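Local coordinates for protein ATP grasp ligase (Microcystis aeruginosa MRC, PDB 5IG9) that is an ATP-grasp ligase encoded by mdnC that probably activates a carboxylate with ATP and joins it to a nucleophile, as enzymes of this family do, at residues 127-132 and 290-295; 211-216 and 284-289. All coordinates share one frame; numbering follows the deposited sequence.

Interaction 1 of 2, residues 127-132 and 290-295; sequences LQLQVA and YIFLEI
Q128 reaches from helix 127-132 to the backbone of I295 and meets it with both ends of its amide. The carbonyl OE1 accepts a nearly straight bond from I295 N at 3.0 Å (N-H...O 167°), the donor standing above the amide plane. NE2 lies 2.8 Å from I295 O, but the angle there is poor and the bond weak; its main partner is the carbonyl oxygen of A122. A chain extended beyond CG carries the amide across the gap, with I295 CG2 packed 3.5 Å from Q128 CD.

F292 is the apolar half of the contact. With CG anti to its backbone N (chi1 171°), the ring swings toward the helix, and A132 CB sits over one face, 4.0 Å from the ring centroid, in a CH-pi contact. L129 comes in obliquely: its CD2 is 4.0 Å from F292 CE2 and also touches the carbonyl oxygen of L293. I295 CG2 lies at the ring edge, in its plane, linking the amide and aromatic halves.

The strand is not regular here, since L293 and E294 both face D281 in a classic beta bulge. L129 also meets S47 of the second subunit. Strand 290-296 is the outermost of its antiparallel sheet within this chain, and helix 125-134 lies beside it, the short segments running at 137° to one another. Helix 260-273 packs against both partners, L269 touching F292 and Y272 touching V131, while I280 of the adjoining strand 277-284 also packs on F292.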
# COMPACT_ATOMS: atom_id res chain seq x y z
N LEU A 127 8.64 -2.22 -10.76
CA LEU A 127 9.16 -0.87 -10.96
C LEU A 127 10.61 -0.76 -10.51
O LEU A 127 11.38 0.02 -11.09
CB LEU A 127 8.29 0.14 -10.20
CG LEU A 127 8.66 1.61 -10.34
CD1 LEU A 127 8.51 2.08 -11.78
CD2 LEU A 127 7.80 2.44 -9.41
N GLN A 128 11.01 -1.52 -9.49
CA GLN A 128 12.41 -1.53 -9.07
C GLN A 128 13.32 -1.94 -10.23
O GLN A 128 14.27 -1.23 -10.57
CB GLN A 128 12.60 -2.47 -7.89
CG GLN A 128 11.83 -2.11 -6.63
CD GLN A 128 12.14 -3.07 -5.51
OE1 GLN A 128 13.04 -3.90 -5.62
NE2 GLN A 128 11.40 -2.96 -4.41
N LEU A 129 13.03 -3.09 -10.84
CA LEU A 129 13.88 -3.60 -11.91
C LEU A 129 13.88 -2.66 -13.11
O LEU A 129 14.93 -2.42 -13.72
CB LEU A 129 13.40 -5.00 -12.32
CG LEU A 129 13.26 -6.01 -11.19
CD1 LEU A 129 12.51 -7.25 -11.65
CD2 LEU A 129 14.63 -6.39 -10.65
N GLN A 130 12.72 -2.11 -13.46
CA GLN A 130 12.63 -1.21 -14.61
C GLN A 130 13.43 0.06 -14.38
O GLN A 130 14.12 0.54 -15.28
CB GLN A 130 11.17 -0.89 -14.89
CG GLN A 130 10.96 0.29 -15.82
CD GLN A 130 9.51 0.43 -16.23
OE1 GLN A 130 8.97 -0.42 -16.94
NE2 GLN A 130 8.87 1.50 -15.77
N VAL A 131 13.34 0.64 -13.18
CA VAL A 131 14.08 1.86 -12.89
C VAL A 131 15.57 1.58 -12.80
O VAL A 131 16.40 2.37 -13.27
CB VAL A 131 13.54 2.53 -11.61
CG1 VAL A 131 14.46 3.66 -11.17
CG2 VAL A 131 12.13 3.06 -11.86
N ALA A 132 15.95 0.44 -12.21
CA ALA A 132 17.35 0.06 -12.15
C ALA A 132 17.93 -0.14 -13.54
O ALA A 132 19.06 0.26 -13.83
CB ALA A 132 17.53 -1.20 -11.31
N TYR A 290 27.70 -7.33 -12.68
CA TYR A 290 26.88 -7.01 -11.51
C TYR A 290 25.42 -6.93 -11.93
O TYR A 290 25.04 -6.09 -12.76
CB TYR A 290 27.33 -5.69 -10.87
CG TYR A 290 28.71 -5.75 -10.24
CD1 TYR A 290 29.85 -5.56 -11.00
CD2 TYR A 290 28.86 -5.97 -8.87
CE1 TYR A 290 31.11 -5.61 -10.43
CE2 TYR A 290 30.12 -6.02 -8.29
CZ TYR A 290 31.24 -5.83 -9.08
OH TYR A 290 32.49 -5.88 -8.51
N ILE A 291 24.59 -7.79 -11.34
CA ILE A 291 23.17 -7.88 -11.65
C ILE A 291 22.38 -7.39 -10.44
O ILE A 291 22.57 -7.88 -9.33
CB ILE A 291 22.76 -9.32 -12.02
CG1 ILE A 291 23.30 -9.70 -13.40
CG2 ILE A 291 21.25 -9.48 -11.98
CD1 ILE A 291 24.70 -10.28 -13.38
N PHE A 292 21.50 -6.42 -10.67
CA PHE A 292 20.61 -5.94 -9.63
C PHE A 292 19.43 -6.89 -9.47
O PHE A 292 18.79 -7.26 -10.46
CB PHE A 292 20.11 -4.53 -9.95
CG PHE A 292 19.02 -4.04 -9.04
CD1 PHE A 292 19.33 -3.47 -7.82
CD2 PHE A 292 17.68 -4.17 -9.39
CE1 PHE A 292 18.34 -3.02 -6.97
CE2 PHE A 292 16.68 -3.72 -8.54
CZ PHE A 292 17.01 -3.15 -7.33
N LEU A 293 19.14 -7.27 -8.23
CA LEU A 293 18.02 -8.16 -7.95
C LEU A 293 16.85 -7.42 -7.31
O LEU A 293 15.74 -7.43 -7.85
CB LEU A 293 18.46 -9.32 -7.04
CG LEU A 293 19.42 -10.35 -7.64
CD1 LEU A 293 19.65 -11.48 -6.65
CD2 LEU A 293 18.90 -10.89 -8.96
N GLU A 294 17.06 -6.78 -6.16
CA GLU A 294 15.96 -6.26 -5.37
C GLU A 294 16.47 -5.24 -4.37
O GLU A 294 17.57 -5.38 -3.84
CB GLU A 294 15.24 -7.41 -4.64
CG GLU A 294 14.19 -6.98 -3.63
CD GLU A 294 13.59 -8.16 -2.90
OE1 GLU A 294 13.59 -9.27 -3.48
OE2 GLU A 294 13.13 -7.99 -1.75
N ILE A 295 15.66 -4.21 -4.12
CA ILE A 295 15.85 -3.31 -2.99
C ILE A 295 14.64 -3.44 -2.08
O ILE A 295 13.49 -3.31 -2.52
CB ILE A 295 16.05 -1.85 -3.44
CG1 ILE A 295 15.97 -0.91 -2.24
CG2 ILE A 295 15.04 -1.46 -4.50
CD1 ILE A 295 16.11 0.55 -2.61

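Interaction 2 of 2, residues 211-216 and 284-289; sequences PKALEL and VTPDER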
# COMPACT_ATOMS: atom_id res chain seq x y z
N PRO A 211 23.86 -17.86 -13.05
CA PRO A 211 24.92 -18.44 -12.21
C PRO A 211 25.81 -17.35 -11.65
O PRO A 211 26.29 -16.48 -12.38
CB PRO A 211 25.67 -19.36 -13.19
CG PRO A 211 24.71 -19.61 -14.30
CD PRO A 211 23.93 -18.34 -14.44
N LYS A 212 26.04 -17.41 -10.35
CA LYS A 212 26.70 -16.33 -9.63
C LYS A 212 27.92 -16.86 -8.90
O LYS A 212 27.95 -18.01 -8.45
CB LYS A 212 25.73 -15.67 -8.64
CG LYS A 212 25.04 -16.66 -7.72
CD LYS A 212 23.61 -16.25 -7.44
CE LYS A 212 22.81 -17.40 -6.85
NZ LYS A 212 23.30 -17.79 -5.50
N ALA A 213 28.93 -16.00 -8.81
CA ALA A 213 30.11 -16.29 -8.00
C ALA A 213 29.97 -15.72 -6.60
O ALA A 213 30.39 -16.36 -5.63
CB ALA A 213 31.36 -15.71 -8.67
N LEU A 214 29.36 -14.55 -6.48
CA LEU A 214 29.19 -13.88 -5.20
C LEU A 214 27.77 -13.37 -5.05
O LEU A 214 27.10 -13.03 -6.03
CB LEU A 214 30.17 -12.72 -5.04
CG LEU A 214 31.67 -13.04 -4.95
CD1 LEU A 214 32.47 -11.76 -4.86
CD2 LEU A 214 31.97 -13.94 -3.76
N GLU A 215 27.31 -13.33 -3.80
CA GLU A 215 26.07 -12.66 -3.43
C GLU A 215 26.42 -11.41 -2.63
O GLU A 215 27.21 -11.48 -1.68
CB GLU A 215 25.17 -13.58 -2.60
CG GLU A 215 24.55 -14.72 -3.38
CD GLU A 215 23.51 -15.49 -2.58
OE1 GLU A 215 23.90 -16.23 -1.66
OE2 GLU A 215 22.31 -15.33 -2.88
N LEU A 216 25.85 -10.27 -3.02
CA LEU A 216 26.10 -9.00 -2.37
C LEU A 216 24.89 -8.59 -1.55
O LEU A 216 23.75 -8.67 -2.03
CB LEU A 216 26.42 -7.90 -3.40
CG LEU A 216 27.56 -8.15 -4.39
CD1 LEU A 216 27.80 -6.91 -5.24
CD2 LEU A 216 28.83 -8.54 -3.65
N VAL A 284 27.19 -11.24 -8.38
CA VAL A 284 28.34 -11.02 -9.26
C VAL A 284 28.66 -12.33 -9.96
O VAL A 284 28.87 -13.36 -9.30
CB VAL A 284 29.57 -10.50 -8.49
CG1 VAL A 284 30.64 -10.06 -9.47
CG2 VAL A 284 29.18 -9.37 -7.56
N THR A 285 28.69 -12.30 -11.28
CA THR A 285 29.04 -13.46 -12.06
C THR A 285 30.53 -13.76 -11.92
O THR A 285 31.30 -12.93 -11.43
CB THR A 285 28.68 -13.24 -13.53
OG1 THR A 285 29.44 -12.15 -14.06
CG2 THR A 285 27.20 -12.93 -13.66
N PRO A 286 30.97 -14.96 -12.31
CA PRO A 286 32.42 -15.21 -12.37
C PRO A 286 33.17 -14.24 -13.26
O PRO A 286 34.31 -13.89 -12.93
CB PRO A 286 32.49 -16.66 -12.89
CG PRO A 286 31.22 -17.28 -12.39
CD PRO A 286 30.18 -16.20 -12.45
N ASP A 287 32.57 -13.78 -14.36
CA ASP A 287 33.18 -12.75 -15.20
C ASP A 287 32.83 -11.33 -14.74
O ASP A 287 32.87 -10.40 -15.55
CB ASP A 287 32.77 -12.94 -16.67
CG ASP A 287 31.26 -12.92 -16.88
OD1 ASP A 287 30.54 -13.53 -16.07
OD2 ASP A 287 30.80 -12.30 -17.87
N GLU A 288 32.49 -11.16 -13.46
CA GLU A 288 32.39 -9.86 -12.80
C GLU A 288 31.34 -8.95 -13.44
O GLU A 288 31.57 -7.75 -13.62
CB GLU A 288 33.75 -9.16 -12.75
CG GLU A 288 34.62 -9.61 -11.59
CD GLU A 288 35.82 -8.71 -11.39
OE1 GLU A 288 36.82 -8.87 -12.13
OE2 GLU A 288 35.76 -7.84 -10.50
N ARG A 289 30.19 -9.51 -13.77
CA ARG A 289 29.02 -8.73 -14.15
C ARG A 289 28.13 -8.56 -12.93
O ARG A 289 27.84 -9.53 -12.22
CB ARG A 289 28.25 -9.39 -15.29
CG ARG A 289 28.96 -9.35 -16.63
CD ARG A 289 28.22 -10.15 -17.68
NE ARG A 289 26.97 -9.52 -18.10
CZ ARG A 289 26.84 -8.78 -19.20
NH1 ARG A 289 27.88 -8.57 -19.99
NH2 ARG A 289 25.67 -8.24 -19.50
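A213 and L214 both turn their backbone N-H toward V284 O, which makes this a classic beta bulge at the start of strand 214-221. The one carbonyl oxygen takes two bonds, from A213 N at 2.7 Å and from L214 N at 3.1 Å, both in the carbonyl plane. V284 N returns a bond of 3.0 Å to L214 O, completing the antiparallel hydrogen-bonded pair of L214 and V284. The polar backbone atoms of V284 are thus both satisfied by A213 and L214.

Side chains fill in around this pair. V284 CG2 lies beside the backbone N, anti to the carbonyl carbon, and packs against L216 CD1 at 3.7 Å, the two side chains crossing obliquely. On the bulge itself A213 CB rests against the exposed ring of P286, 4.0 Å from its CD.

Beyond V284 the chain reverses in a type I turn from T285 to E288, closed by E288 N to T285 O, and T285 N is taken up by R289 O. T285 OG1 works in both directions: it donates to D287 OD1, meeting the carboxylate from above its plane, and accepts from R289 N at 2.8 Å. The torsion that places OG1 between the backbone N and carbonyl carbon (chi1 63°) turns it into the loop. An alanine at T285 would probably leave R289 N without its side-chain acceptor and D287 OD1 without its donor, freeing the D287 carboxylate to turn. On the other branch of the same side chain, T285 CG2 stands 3.9 Å from P211 O.

Overall arrangement
Both contacts belong to the same five-stranded antiparallel sheet. Interaction 1 is buried and sets a helix against its outermost strand in this chain, whereas interaction 2 pairs the start of strand 214-221 with the end of strand 277-284 and the turn that follows, partly in solvent. The chemistry follows: a glutamine amide and an aromatic ring do the work in the first, main-chain bonds in the second, with the threonine hydroxyl bracing the turn from inside. Residues 284-289 lead directly into 290-295, and the two contacts, with centres about 16 Å apart, meet where Y290 packs on V284 and L216 and I291 on T285.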